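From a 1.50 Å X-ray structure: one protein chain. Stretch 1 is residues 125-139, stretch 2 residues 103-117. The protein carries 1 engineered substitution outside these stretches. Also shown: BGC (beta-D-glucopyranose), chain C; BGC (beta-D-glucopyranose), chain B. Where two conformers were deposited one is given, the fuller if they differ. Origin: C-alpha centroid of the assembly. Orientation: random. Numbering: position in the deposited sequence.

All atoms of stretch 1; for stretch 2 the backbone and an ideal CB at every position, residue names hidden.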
# COMPACT_ATOMS: atom_id res chain seq x y z
N ARG A 125 7.50 -7.12 17.06
CA ARG A 125 6.44 -6.11 17.04
C ARG A 125 6.54 -5.23 15.80
O ARG A 125 7.54 -4.53 15.59
CB ARG A 125 6.47 -5.23 18.29
CG ARG A 125 5.30 -4.25 18.35
CD ARG A 125 5.51 -3.15 19.38
NE ARG A 125 5.93 -3.69 20.68
CZ ARG A 125 5.09 -4.20 21.58
NH1 ARG A 125 5.57 -4.66 22.73
NH2 ARG A 125 3.79 -4.25 21.33
N TRP A 126 5.48 -5.25 14.99
CA TRP A 126 5.38 -4.43 13.77
C TRP A 126 4.09 -3.60 13.87
O TRP A 126 3.08 -3.90 13.22
CB TRP A 126 5.40 -5.33 12.52
CG TRP A 126 5.42 -4.64 11.16
CD1 TRP A 126 4.40 -4.56 10.26
CD2 TRP A 126 6.54 -3.96 10.56
NE1 TRP A 126 4.79 -3.87 9.14
CE2 TRP A 126 6.10 -3.49 9.30
CE3 TRP A 126 7.85 -3.71 10.96
CZ2 TRP A 126 6.94 -2.78 8.43
CZ3 TRP A 126 8.69 -3.00 10.09
CH2 TRP A 126 8.22 -2.54 8.85
N ALA A 127 4.13 -2.57 14.71
CA ALA A 127 2.92 -1.82 15.05
C ALA A 127 2.74 -0.62 14.13
O ALA A 127 3.04 0.52 14.49
CB ALA A 127 2.97 -1.38 16.51
N VAL A 128 2.23 -0.90 12.94
CA VAL A 128 2.18 0.08 11.87
C VAL A 128 0.75 0.45 11.51
O VAL A 128 -0.20 -0.26 11.86
CB VAL A 128 2.88 -0.45 10.61
CG1 VAL A 128 4.35 -0.72 10.91
CG2 VAL A 128 2.19 -1.72 10.11
N SER A 129 0.60 1.57 10.81
CA SER A 129 -0.66 1.82 10.12
C SER A 129 -0.41 1.72 8.61
O SER A 129 0.25 0.78 8.17
CB SER A 129 -1.28 3.14 10.55
OG SER A 129 -1.71 3.00 11.90
N GLN A 130 -0.94 2.66 7.83
CA GLN A 130 -0.92 2.48 6.37
C GLN A 130 0.45 2.71 5.71
O GLN A 130 1.32 3.39 6.26
CB GLN A 130 -1.97 3.40 5.72
CG GLN A 130 -3.42 3.07 6.11
CD GLN A 130 -3.95 3.94 7.24
OE1 GLN A 130 -3.18 4.53 8.01
NE2 GLN A 130 -5.28 4.05 7.34
N ALA A 131 0.61 2.11 4.52
CA ALA A 131 1.84 2.19 3.72
C ALA A 131 3.05 1.69 4.49
O ALA A 131 4.10 2.34 4.50
CB ALA A 131 2.08 3.62 3.22
N ALA A 132 2.91 0.53 5.11
CA ALA A 132 4.01 -0.05 5.88
C ALA A 132 4.11 -1.55 5.60
O ALA A 132 3.91 -2.38 6.50
CB ALA A 132 3.83 0.22 7.36
N PRO A 133 4.41 -1.90 4.34
CA PRO A 133 4.35 -3.31 3.94
C PRO A 133 5.37 -4.23 4.60
O PRO A 133 6.49 -3.83 4.92
CB PRO A 133 4.60 -3.25 2.42
CG PRO A 133 5.42 -2.00 2.25
CD PRO A 133 4.82 -1.03 3.23
N PHE A 134 4.95 -5.48 4.77
CA PHE A 134 5.72 -6.54 5.41
C PHE A 134 5.65 -7.71 4.41
O PHE A 134 4.64 -8.41 4.33
CB PHE A 134 5.07 -6.86 6.76
CG PHE A 134 5.90 -7.69 7.72
CD1 PHE A 134 6.78 -7.08 8.60
CD2 PHE A 134 5.71 -9.06 7.81
CE1 PHE A 134 7.51 -7.82 9.53
CE2 PHE A 134 6.43 -9.81 8.74
CZ PHE A 134 7.34 -9.19 9.59
N ARG A 135 6.71 -7.88 3.62
CA ARG A 135 6.73 -8.84 2.50
C ARG A 135 7.86 -9.85 2.58
O ARG A 135 8.97 -9.50 2.97
CB ARG A 135 6.87 -8.13 1.16
CG ARG A 135 5.72 -7.25 0.72
CD ARG A 135 6.05 -6.57 -0.61
NE ARG A 135 5.01 -5.65 -1.06
CZ ARG A 135 3.95 -5.99 -1.79
NH1 ARG A 135 3.76 -7.25 -2.16
NH2 ARG A 135 3.06 -5.05 -2.13
N ARG A 136 7.59 -11.09 2.19
CA ARG A 136 8.64 -12.10 2.05
C ARG A 136 9.46 -12.20 3.34
O ARG A 136 10.69 -12.27 3.32
CB ARG A 136 9.55 -11.77 0.85
CG ARG A 136 10.31 -12.96 0.25
CD ARG A 136 11.26 -12.50 -0.86
NE ARG A 136 12.01 -13.60 -1.47
CZ ARG A 136 11.56 -14.35 -2.47
NH1 ARG A 136 12.31 -15.33 -2.96
NH2 ARG A 136 10.36 -14.11 -2.97
N MET A 137 8.76 -12.21 4.47
CA MET A 137 9.39 -12.31 5.78
C MET A 137 9.20 -13.70 6.37
O MET A 137 8.15 -14.32 6.18
CB MET A 137 8.81 -11.27 6.74
CG MET A 137 9.01 -9.82 6.28
SD MET A 137 10.72 -9.25 6.36
CE MET A 137 10.99 -9.14 8.14
N HIS A 138 10.19 -14.17 7.12
CA HIS A 138 10.03 -15.39 7.91
C HIS A 138 10.21 -15.05 9.38
O HIS A 138 11.33 -14.81 9.82
CB HIS A 138 11.02 -16.48 7.51
CG HIS A 138 10.80 -17.77 8.25
ND1 HIS A 138 11.79 -18.73 8.40
CD2 HIS A 138 9.71 -18.25 8.90
CE1 HIS A 138 11.30 -19.75 9.09
NE2 HIS A 138 10.05 -19.48 9.41
N VAL A 139 9.11 -15.04 10.14
CA VAL A 139 9.22 -14.77 11.57
C VAL A 139 9.21 -16.09 12.33
O VAL A 139 8.21 -16.82 12.31
CB VAL A 139 8.08 -13.86 12.08
CG1 VAL A 139 8.29 -13.54 13.55
CG2 VAL A 139 8.02 -12.57 11.26
N UNK A 103 0.03 5.87 20.37
CA UNK A 103 -0.92 5.93 19.26
C UNK A 103 -0.16 5.58 17.98
O UNK A 103 0.73 6.31 17.58
CB UNK A 103 -1.58 7.31 19.16
N UNK A 104 -0.52 4.46 17.34
CA UNK A 104 0.20 3.99 16.15
C UNK A 104 -0.41 4.45 14.82
O UNK A 104 0.06 4.02 13.75
CB UNK A 104 0.26 2.46 16.17
N UNK A 105 -1.42 5.31 14.87
CA UNK A 105 -2.15 5.67 13.65
C UNK A 105 -1.45 6.67 12.73
O UNK A 105 -2.02 7.07 11.71
CB UNK A 105 -3.51 6.24 14.04
N UNK A 106 -0.22 7.07 13.06
CA UNK A 106 0.57 7.85 12.10
C UNK A 106 1.89 7.14 11.77
O UNK A 106 2.82 7.77 11.26
CB UNK A 106 0.85 9.25 12.65
N UNK A 107 1.95 5.83 12.01
CA UNK A 107 3.16 5.06 11.69
C UNK A 107 3.14 4.62 10.22
O UNK A 107 2.84 3.46 9.90
CB UNK A 107 3.28 3.84 12.61
N UNK A 108 3.48 5.57 9.35
CA UNK A 108 3.39 5.44 7.90
C UNK A 108 4.75 5.28 7.22
O UNK A 108 5.78 5.55 7.82
CB UNK A 108 2.67 6.66 7.32
N UNK A 109 4.70 4.91 5.94
CA UNK A 109 5.81 5.06 4.98
C UNK A 109 7.10 4.39 5.44
O UNK A 109 8.12 5.05 5.65
CB UNK A 109 6.08 6.54 4.73
N UNK A 110 7.05 3.07 5.59
CA UNK A 110 8.25 2.31 5.93
C UNK A 110 8.03 0.88 5.45
O UNK A 110 6.93 0.54 5.05
CB UNK A 110 8.54 2.36 7.43
N UNK A 111 9.07 0.05 5.45
CA UNK A 111 8.88 -1.31 4.92
C UNK A 111 9.91 -2.30 5.42
O UNK A 111 11.03 -1.93 5.75
CB UNK A 111 8.92 -1.28 3.39
N UNK A 112 9.50 -3.58 5.44
CA UNK A 112 10.40 -4.70 5.74
C UNK A 112 10.20 -5.77 4.69
O UNK A 112 9.07 -6.10 4.35
CB UNK A 112 10.15 -5.26 7.14
N UNK A 113 11.30 -6.32 4.18
CA UNK A 113 11.23 -7.36 3.16
C UNK A 113 12.40 -8.34 3.20
O UNK A 113 13.54 -7.96 3.44
CB UNK A 113 11.16 -6.71 1.78
N UNK A 114 12.11 -9.62 2.96
CA UNK A 114 13.16 -10.60 2.63
C UNK A 114 14.17 -10.84 3.75
O UNK A 114 15.38 -10.92 3.52
CB UNK A 114 13.91 -10.14 1.38
N UNK A 115 13.64 -10.97 4.96
CA UNK A 115 14.44 -11.27 6.15
C UNK A 115 13.81 -12.40 6.95
O UNK A 115 12.58 -12.54 6.96
CB UNK A 115 14.59 -10.03 7.03
N UNK A 116 14.64 -13.17 7.64
CA UNK A 116 14.16 -14.08 8.67
C UNK A 116 14.46 -13.48 10.04
O UNK A 116 15.55 -12.95 10.26
CB UNK A 116 14.80 -15.46 8.53
N UNK A 117 13.47 -13.52 10.94
CA UNK A 117 13.61 -12.91 12.26
C UNK A 117 13.46 -13.94 13.37
O UNK A 117 12.54 -14.76 13.35
CB UNK A 117 12.58 -11.79 12.44
C2 BGC C . 10.04 -4.03 21.00
C3 BGC C . 9.85 -5.45 21.53
C4 BGC C . 11.20 -6.16 21.69
C5 BGC C . 12.19 -5.27 22.44
C6 BGC C . 13.59 -5.88 22.44
C1 BGC C . 11.05 -3.29 21.87
O2 BGC C . 8.80 -3.34 21.01
O3 BGC C . 9.03 -6.16 20.64
O4 BGC C . 11.03 -7.37 22.41
O5 BGC C . 12.27 -4.00 21.84
O6 BGC C . 14.36 -5.31 23.48
C2 BGC B . -6.67 7.57 9.38
C3 BGC B . -5.41 8.17 8.75
C4 BGC B . -5.02 9.43 9.50
C5 BGC B . -4.83 9.11 10.98
C6 BGC B . -4.40 10.35 11.75
C1 BGC B . -6.56 7.47 10.91
O2 BGC B . -6.90 6.28 8.82
O3 BGC B . -5.67 8.49 7.40
O4 BGC B . -3.84 9.98 8.96
O5 BGC B . -6.07 8.67 11.49
O6 BGC B . -5.48 11.25 11.82

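Position 103 has nothing of stretch 1 within 5.5 Å of its ideal CB, so stretch 1 sets no preference. It is Asn103, whose OD1 accepts from N (2.9 Å) and OG1 (2.6 Å) of the residue at 105.

Position 104 points toward stretch 1, with the ideal CB 3.8 Å from Ala127 O. A small residue suits such a close approach. It is Ala104. Its backbone O accepts a hydrogen bond from Ser129 OG at 2.8 Å; this bond uses the backbone, so it says nothing about the side chain.

Position 105 points away, and many residues would do. It is Thr105, the partner of Asn103. A water donates to both Thr105 O (2.7 Å) and Gln130 OE1 (2.8 Å), linking the stretches.

Position 106 also points away, and stretch 1 leaves it free. It is Gln106; its NE2 lies 3.7 Å from C6 of the chain B glucose.

Position 107 points toward stretch 1. Its ideal CB is 3.8 Å from Ala127 O, an acceptor, so a short donor fits: Asn, Ser or Thr. It is Asn107. ND2 donates to Ala127 O at 2.9 Å, nearly straight at 174°. The backbone adds Ser129 N to Asn107 O, 3.1 Å.

Position 108 points sideways; its ideal CB is 3.7 Å from Gln130 O. Ser129 and the Gln130 side chain lie nearby, so a long polar or aromatic residue could reach them. It is Phe108. CE1 lies 3.3 Å from Gln130 OE1, which sits at the ring edge, as does O4 of the chain B glucose.

Position 109 points away and has positive phi (56°), which favours Gly or Asn but does not exclude others. It is Trp109, which still brings CD1 to 3.9 Å from Ala131 CB.

Position 110 points sideways, with Trp126 CH2 and Ala132 CB each a little over 5 Å from the ideal CB; a long chain could run past both. It is Arg110. CG lies 4.1 Å from Ala132 CB, while NE and NH2 each donate to Phe108 O at 3.0 Å.

Position 111 has its ideal CB 3.7 Å from Pro133 CG. Small residues fit easily. It is Ser111, whose CB packs against that ring carbon.

Position 112 faces Trp126, Phe134 and Met137, all within about 4 Å of the ideal CB. This crowding favours a small apolar residue. It is Ala112, with CB 3.7 Å from Trp126 CH2. Its N donates to Pro133 O (3.1 Å), and its O accepts from Arg135 N (3.0 Å), a parallel ladder.

Position 113 shares a face with Arg135, whose guanidinium runs away from it, so no charge is demanded and many residues would suit. It is Glu113; OE2 comes within 4.0 Å of Arg135 CD, with no salt bridge.

Position 114 has positive phi (64°), and Arg136 is close; Asn or Gly would suit. It is Asn114. OD1 accepts a weak bond from Arg136 NE, 3.4 Å.

Position 115 has Met137 CE 3.9 Å from its ideal CB, so an apolar residue fits. It is Leu115, whose CB makes that contact and whose O accepts from His138 N at 2.9 Å.

Position 116 pairs with His138, the CA atoms 4.4 Å apart; a small residue sits easily. It is Ala116, with CB 4.0 Å from His138 CB.

Position 117 shares a face with Val139, and Met137 CE is near. Aliphatics suit. It is Leu117, with CD1 3.7 Å from Met137 CE.

Stretch 2, residues 103-117: NATQNFWRSAENLAL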
# COMPACT_ATOMS: atom_id res chain seq x y z
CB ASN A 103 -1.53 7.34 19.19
CG ASN A 103 -2.58 7.50 18.09
OD1 ASN A 103 -2.56 6.79 17.08
ND2 ASN A 103 -3.48 8.46 18.27
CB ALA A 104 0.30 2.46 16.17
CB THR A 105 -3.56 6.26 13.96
OG1 THR A 105 -3.45 7.46 14.73
CG2 THR A 105 -4.42 5.24 14.70
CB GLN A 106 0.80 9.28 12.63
CG GLN A 106 -0.54 10.02 12.75
CD GLN A 106 -0.46 11.47 13.16
OE1 GLN A 106 0.60 12.10 13.14
NE2 GLN A 106 -1.62 12.03 13.51
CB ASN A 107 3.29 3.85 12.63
CG ASN A 107 3.84 4.24 14.01
OD1 ASN A 107 4.20 5.40 14.24
ND2 ASN A 107 3.91 3.27 14.93
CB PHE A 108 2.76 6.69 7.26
CG PHE A 108 1.45 7.14 7.87
CD1 PHE A 108 0.43 6.24 8.14
CD2 PHE A 108 1.25 8.49 8.13
CE1 PHE A 108 -0.78 6.69 8.67
CE2 PHE A 108 0.04 8.95 8.65
CZ PHE A 108 -0.97 8.05 8.92
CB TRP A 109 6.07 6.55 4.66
CG TRP A 109 4.85 7.27 4.09
CD1 TRP A 109 4.10 6.90 3.00
CD2 TRP A 109 4.23 8.46 4.61
NE1 TRP A 109 3.07 7.79 2.81
CE2 TRP A 109 3.12 8.75 3.78
CE3 TRP A 109 4.51 9.32 5.68
CZ2 TRP A 109 2.28 9.85 4.01
CZ3 TRP A 109 3.68 10.40 5.91
CH2 TRP A 109 2.58 10.66 5.07
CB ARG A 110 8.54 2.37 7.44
CG ARG A 110 7.46 1.76 8.34
CD ARG A 110 7.53 2.34 9.75
NE ARG A 110 7.03 3.71 9.77
CZ ARG A 110 7.16 4.56 10.79
NH1 ARG A 110 7.82 4.20 11.89
NH2 ARG A 110 6.65 5.79 10.69
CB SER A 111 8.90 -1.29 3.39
OG SER A 111 10.17 -0.87 2.91
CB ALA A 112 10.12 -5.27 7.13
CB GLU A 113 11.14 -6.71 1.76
CG GLU A 113 10.97 -7.66 0.59
CD GLU A 113 10.63 -6.94 -0.71
OE1 GLU A 113 11.11 -5.80 -0.92
OE2 GLU A 113 9.87 -7.52 -1.52
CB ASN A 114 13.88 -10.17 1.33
CG ASN A 114 14.64 -11.32 0.68
OD1 ASN A 114 14.25 -12.48 0.79
ND2 ASN A 114 15.73 -10.99 -0.02
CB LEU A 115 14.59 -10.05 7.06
CG LEU A 115 15.36 -8.84 6.54
CD1 LEU A 115 15.01 -7.61 7.35
CD2 LEU A 115 16.85 -9.11 6.60
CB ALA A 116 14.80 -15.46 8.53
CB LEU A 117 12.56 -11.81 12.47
CG LEU A 117 12.47 -10.73 11.40
CD1 LEU A 117 11.37 -9.75 11.78
CD2 LEU A 117 13.80 -10.00 11.23
O HOH W 1 -3.94 5.52 10.54
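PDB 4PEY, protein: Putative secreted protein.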